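Local coordinates for protein ornithine carbamoyltransferase (Giardia intestinalis, PDB 3GRF) that probably catalyses the reversible transfer of a carbamoyl group between carbamoyl phosphate and ornithine, a step of arginine degradation, at residues K163-G168 with E233-V238. Residues are numbered along the deposited sequence; the frame is centred on the assembly and turned at random.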
loop_
_atom_site.group_PDB
_atom_site.type_symbol
_atom_site.label_atom_id
_atom_site.label_comp_id
_atom_site.label_asym_id
_atom_site.label_seq_id
_atom_site.Cartn_x
_atom_site.Cartn_y
_atom_site.Cartn_z
ATOM N N LYS A 163 -24.560 -27.352 -18.112
ATOM C CA LYS A 163 -24.907 -28.049 -16.856
ATOM C C LYS A 163 -23.710 -27.912 -15.913
ATOM O O LYS A 163 -22.594 -28.170 -16.326
ATOM C CB LYS A 163 -25.226 -29.524 -17.108
ATOM C CG LYS A 163 -26.495 -29.822 -17.938
ATOM C CD LYS A 163 -26.108 -30.214 -19.365
ATOM C CE LYS A 163 -27.112 -31.147 -19.993
ATOM N NZ LYS A 163 -26.545 -32.538 -19.909
ATOM N N PHE A 164 -23.951 -27.504 -14.658
ATOM C CA PHE A 164 -22.879 -27.154 -13.721
ATOM C C PHE A 164 -22.938 -28.148 -12.537
ATOM O O PHE A 164 -24.023 -28.486 -12.058
ATOM C CB PHE A 164 -23.039 -25.704 -13.262
ATOM C CG PHE A 164 -22.009 -25.268 -12.219
ATOM C CD1 PHE A 164 -20.846 -24.624 -12.602
ATOM C CD2 PHE A 164 -22.213 -25.528 -10.853
ATOM C CE1 PHE A 164 -19.905 -24.238 -11.657
ATOM C CE2 PHE A 164 -21.303 -25.145 -9.927
ATOM C CZ PHE A 164 -20.142 -24.519 -10.310
ATOM N N ALA A 165 -21.801 -28.656 -12.080
ATOM C CA ALA A 165 -21.821 -29.410 -10.800
ATOM C C ALA A 165 -20.757 -28.958 -9.790
ATOM O O ALA A 165 -19.628 -28.719 -10.187
ATOM C CB ALA A 165 -21.682 -30.929 -11.055
ATOM N N TYR A 166 -21.141 -28.847 -8.509
ATOM C CA TYR A 166 -20.238 -28.503 -7.430
ATOM C C TYR A 166 -20.030 -29.821 -6.677
ATOM O O TYR A 166 -21.005 -30.525 -6.424
ATOM C CB TYR A 166 -20.790 -27.431 -6.452
ATOM C CG TYR A 166 -19.789 -27.259 -5.339
ATOM C CD1 TYR A 166 -19.866 -28.032 -4.147
ATOM C CD2 TYR A 166 -18.706 -26.432 -5.513
ATOM C CE1 TYR A 166 -18.859 -27.935 -3.188
ATOM C CE2 TYR A 166 -17.705 -26.318 -4.558
ATOM C CZ TYR A 166 -17.783 -27.095 -3.403
ATOM O OH TYR A 166 -16.810 -26.991 -2.449
ATOM N N CYS A 167 -18.772 -30.190 -6.394
ATOM C CA CYS A 167 -18.485 -31.451 -5.671
ATOM C C CYS A 167 -17.784 -31.103 -4.387
ATOM O O CYS A 167 -16.911 -30.256 -4.394
ATOM C CB CYS A 167 -17.628 -32.437 -6.487
ATOM S SG CYS A 167 -18.564 -33.410 -7.668
ATOM N N GLY A 168 -18.147 -31.776 -3.292
ATOM C CA GLY A 168 -17.420 -31.552 -2.059
ATOM C C GLY A 168 -18.273 -31.063 -0.920
ATOM O O GLY A 168 -19.494 -31.276 -0.902
ATOM N N GLU A 233 -22.671 -36.854 -14.016
ATOM C CA GLU A 233 -22.912 -37.542 -15.285
ATOM C C GLU A 233 -23.520 -36.537 -16.217
ATOM O O GLU A 233 -24.580 -35.960 -15.905
ATOM C CB GLU A 233 -23.907 -38.661 -15.102
ATOM C CG GLU A 233 -23.429 -40.012 -15.537
ATOM C CD GLU A 233 -24.473 -41.052 -15.220
ATOM O OE1 GLU A 233 -24.660 -41.363 -14.010
ATOM O OE2 GLU A 233 -25.133 -41.525 -16.178
ATOM N N GLY A 234 -22.848 -36.322 -17.339
ATOM C CA GLY A 234 -23.329 -35.403 -18.363
ATOM C C GLY A 234 -22.978 -33.932 -18.177
ATOM O O GLY A 234 -23.271 -33.108 -19.045
ATOM N N VAL A 235 -22.366 -33.566 -17.054
ATOM C CA VAL A 235 -22.250 -32.141 -16.712
ATOM C C VAL A 235 -21.161 -31.458 -17.556
ATOM O O VAL A 235 -20.278 -32.125 -18.091
ATOM C CB VAL A 235 -22.074 -31.878 -15.176
ATOM C CG1 VAL A 235 -23.247 -32.460 -14.365
ATOM C CG2 VAL A 235 -20.753 -32.419 -14.682
ATOM N N ASP A 236 -21.237 -30.140 -17.699
ATOM C CA ASP A 236 -20.299 -29.402 -18.557
ATOM C C ASP A 236 -19.203 -28.692 -17.762
ATOM O O ASP A 236 -18.199 -28.256 -18.320
ATOM C CB ASP A 236 -21.054 -28.386 -19.412
ATOM C CG ASP A 236 -22.131 -29.020 -20.255
ATOM O OD1 ASP A 236 -23.317 -28.714 -20.022
ATOM O OD2 ASP A 236 -21.789 -29.815 -21.152
ATOM N N VAL A 237 -19.415 -28.546 -16.453
ATOM C CA VAL A 237 -18.468 -27.872 -15.562
ATOM C C VAL A 237 -18.457 -28.711 -14.304
ATOM O O VAL A 237 -19.528 -29.050 -13.789
ATOM C CB VAL A 237 -18.894 -26.442 -15.135
ATOM C CG1 VAL A 237 -17.795 -25.809 -14.195
ATOM C CG2 VAL A 237 -19.151 -25.568 -16.362
ATOM N N VAL A 238 -17.254 -29.034 -13.833
ATOM C CA VAL A 238 -17.108 -29.631 -12.518
ATOM C C VAL A 238 -16.240 -28.751 -11.627
ATOM O O VAL A 238 -15.069 -28.496 -11.912
ATOM C CB VAL A 238 -16.484 -31.023 -12.590
ATOM C CG1 VAL A 238 -16.346 -31.627 -11.151
ATOM C CG2 VAL A 238 -17.310 -31.943 -13.500
HETATM O O HOH W 1 -24.174 -33.567 -21.477
#
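D236 grips the backbone of K163 beside strands 164-167 and 237-240, parallel neighbours in the Rossmann-like sheet of the Asp/Orn-binding domain. Its carboxylate supplies one bond: OD1 takes K163 N through its anti lone pair at 2.7 Å, nearly straight with 168° at the hydrogen. The aspartate backbone supplies the return bond, from D236 N to K163 O at 2.8 Å, and the same carbonyl O also receives a weak bond from V237 N. In D236, chi1 of -57° sets CG beside the backbone N, and chi2 of 115° sets the turn of the carboxylate whose OD1 meets K163 N. OD2 is gripped by two partners, a salt bridge to R276 and a hydrogen bond to S274, while OD1 serves K163.

Farther along, A165 N donates to V237 O at 2.9 Å, and F164 pairs with V237 as A165 does with V238. F164 and V237 lie on one face of the sheet, their side chains slanting across each other; V237 CG1, anti to its backbone N, comes within 3.6 Å of ring atom CD1 of F164. Helix 135-151 covers this face, I145 touching both residues. On the other face A165 CB lies 4.0 Å from both CG1 and CG2 of V235. C167, whose SG forms a disulfide with C228, makes a looser contact with V238 CG1.

At the exposed margin the K163 chain crosses the D236 side chain at a slant, its CD beyond OD1 at 3.2 Å, yet K163 NZ remains 5.0 Å from D236 OD1, so opposite charges lie near without touching. NZ instead makes a weak bond to G234 O, and a water closes the triangle, accepting from K163 NZ at 3.0 Å and donating to G234 O.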